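Local coordinates for mandelate racemase/muconate lactonizing enzyme family protein (Azoarcus sp., PDB 2QDE), which belongs to the mandelate racemase/muconate lactonizing enzyme family of the enolase superfamily and binds a barium ion in its barrel domain, at residues Lys104-Phe109 with Thr271-Leu277. Residues are numbered along the deposited sequence; the frame is centred on the assembly and turned at random.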
loop_
_atom_site.group_PDB
_atom_site.type_symbol
_atom_site.label_atom_id
_atom_site.label_comp_id
_atom_site.label_asym_id
_atom_site.label_seq_id
_atom_site.Cartn_x
_atom_site.Cartn_y
_atom_site.Cartn_z
ATOM N N LYS A 104 -6.179 -6.670 36.134
ATOM C CA LYS A 104 -6.810 -5.362 35.968
ATOM C C LYS A 104 -8.325 -5.534 35.860
ATOM O O LYS A 104 -9.091 -4.772 36.455
ATOM C CB LYS A 104 -6.295 -4.666 34.704
ATOM C CG LYS A 104 -4.831 -4.251 34.742
ATOM C CD LYS A 104 -4.377 -3.761 33.364
ATOM C CE LYS A 104 -2.955 -3.230 33.391
ATOM N NZ LYS A 104 -2.429 -2.959 32.026
ATOM N N ALA A 105 -8.749 -6.540 35.102
ATOM C CA ALA A 105 -10.170 -6.806 34.915
ATOM C C ALA A 105 -10.844 -7.084 36.254
ATOM O O ALA A 105 -11.932 -6.589 36.527
ATOM C CB ALA A 105 -10.363 -7.993 33.985
ATOM N N THR A 106 -10.186 -7.882 37.084
ATOM C CA THR A 106 -10.718 -8.229 38.391
ATOM C C THR A 106 -10.977 -6.987 39.241
ATOM O O THR A 106 -12.007 -6.887 39.915
ATOM C CB THR A 106 -9.759 -9.169 39.118
ATOM O OG1 THR A 106 -9.588 -10.353 38.332
ATOM C CG2 THR A 106 -10.315 -9.556 40.482
ATOM N N VAL A 107 -10.042 -6.044 39.207
ATOM C CA VAL A 107 -10.183 -4.803 39.955
ATOM C C VAL A 107 -11.384 -4.025 39.409
ATOM O O VAL A 107 -12.225 -3.539 40.163
ATOM C CB VAL A 107 -8.908 -3.936 39.817
ATOM C CG1 VAL A 107 -9.144 -2.551 40.417
ATOM C CG2 VAL A 107 -7.743 -4.623 40.510
ATOM N N ASP A 108 -11.448 -3.929 38.085
ATOM C CA ASP A 108 -12.525 -3.228 37.387
ATOM C C ASP A 108 -13.897 -3.799 37.766
ATOM O O ASP A 108 -14.849 -3.048 37.994
ATOM C CB ASP A 108 -12.296 -3.344 35.871
ATOM C CG ASP A 108 -13.469 -2.834 35.046
ATOM O OD1 ASP A 108 -13.331 -1.785 34.377
ATOM O OD2 ASP A 108 -14.532 -3.486 35.063
ATOM N N PHE A 109 -13.992 -5.126 37.829
ATOM C CA PHE A 109 -15.249 -5.790 38.177
ATOM C C PHE A 109 -15.733 -5.377 39.564
ATOM O O PHE A 109 -16.914 -5.075 39.746
ATOM C CB PHE A 109 -15.104 -7.316 38.161
ATOM C CG PHE A 109 -14.728 -7.894 36.820
ATOM C CD1 PHE A 109 -14.941 -7.177 35.638
ATOM C CD2 PHE A 109 -14.170 -9.170 36.741
ATOM C CE1 PHE A 109 -14.599 -7.727 34.398
ATOM C CE2 PHE A 109 -13.824 -9.730 35.509
ATOM C CZ PHE A 109 -14.040 -9.004 34.338
ATOM N N THR A 271 -14.098 -10.627 28.971
ATOM C CA THR A 271 -13.871 -9.452 29.796
ATOM C C THR A 271 -12.483 -9.463 30.430
ATOM O O THR A 271 -11.878 -8.414 30.611
ATOM C CB THR A 271 -14.953 -9.314 30.892
ATOM O OG1 THR A 271 -15.144 -10.573 31.545
ATOM C CG2 THR A 271 -16.269 -8.871 30.274
ATOM N N GLN A 272 -11.971 -10.647 30.749
ATOM C CA GLN A 272 -10.644 -10.739 31.351
ATOM C C GLN A 272 -9.531 -10.480 30.332
ATOM O O GLN A 272 -8.451 -10.015 30.687
ATOM C CB GLN A 272 -10.443 -12.111 32.011
ATOM C CG GLN A 272 -11.335 -12.344 33.225
ATOM C CD GLN A 272 -12.627 -13.056 32.886
ATOM O OE1 GLN A 272 -13.134 -12.957 31.765
ATOM N NE2 GLN A 272 -13.177 -13.776 33.864
ATOM N N LYS A 273 -9.791 -10.782 29.064
ATOM C CA LYS A 273 -8.793 -10.552 28.027
ATOM C C LYS A 273 -8.717 -9.057 27.742
ATOM O O LYS A 273 -7.629 -8.479 27.634
ATOM C CB LYS A 273 -9.172 -11.306 26.751
ATOM C CG LYS A 273 -8.211 -11.093 25.592
ATOM C CD LYS A 273 -8.641 -11.869 24.346
ATOM C CE LYS A 273 -10.035 -11.463 23.869
ATOM N NZ LYS A 273 -10.394 -12.124 22.577
ATOM N N ALA A 274 -9.887 -8.438 27.627
ATOM C CA ALA A 274 -9.991 -7.006 27.351
ATOM C C ALA A 274 -9.365 -6.184 28.474
ATOM O O ALA A 274 -8.791 -5.122 28.227
ATOM C CB ALA A 274 -11.453 -6.613 27.168
ATOM N N GLY A 275 -9.502 -6.671 29.708
ATOM C CA GLY A 275 -8.933 -5.967 30.843
ATOM C C GLY A 275 -9.941 -5.317 31.774
ATOM O O GLY A 275 -9.562 -4.507 32.617
ATOM N N GLY A 276 -11.218 -5.665 31.638
ATOM C CA GLY A 276 -12.232 -5.073 32.493
ATOM C C GLY A 276 -13.436 -4.606 31.695
ATOM O O GLY A 276 -13.393 -4.570 30.469
ATOM N N LEU A 277 -14.510 -4.240 32.386
ATOM C CA LEU A 277 -15.721 -3.785 31.716
ATOM C C LEU A 277 -15.528 -2.495 30.924
ATOM O O LEU A 277 -16.024 -2.384 29.804
ATOM C CB LEU A 277 -16.859 -3.625 32.732
ATOM C CG LEU A 277 -17.298 -4.919 33.436
ATOM C CD1 LEU A 277 -18.283 -4.586 34.565
ATOM C CD2 LEU A 277 -17.932 -5.877 32.423
HETATM O O HOH W 1 -11.448 -1.792 32.538
#
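This is a buried interdomain contact of the enolase-type fold: helix 101-119 of the N-terminal capping domain packs against the short helix 271-274, which follows barrel strand 266-269, and the glycine turn leading from it into barrel helix 277-290. The approach is very close, with CA of Ala105 and CA of Gly276 just 3.6 Å apart, and small residues make it possible. Ala105 points its methyl into the turn, CB lying 3.4 Å from N of Gly276, while its CA makes a CA-H...O contact of 3.3 Å with O of Gly275. Both glycines have positive phi, at which a CB would jam against the preceding carbonyl; one on Gly276 would also collide with Asp108. Phe109 fills the space beside the turn, its CZ 3.4 Å from OG1 of Thr271 and its CD1 3.9 Å from CG of Leu277, and Pro308 of helix 303-315 touches both Phe109 and Leu277. Gln272 brings its CG near the ring edge, but its amide NE2 bonds to Ala50 O and Glu305. Polar binding centres on Asp108, which reaches from the other domain to the first-turn amides of helix 277-290, which lack a carbonyl partner within their own helix: OD1 accepts from N of Leu278 and from a water that also donates weakly to O of Gly275, whereas OD2 of Asp108 accepts a 2.8 Å hydrogen bond from N of Leu277.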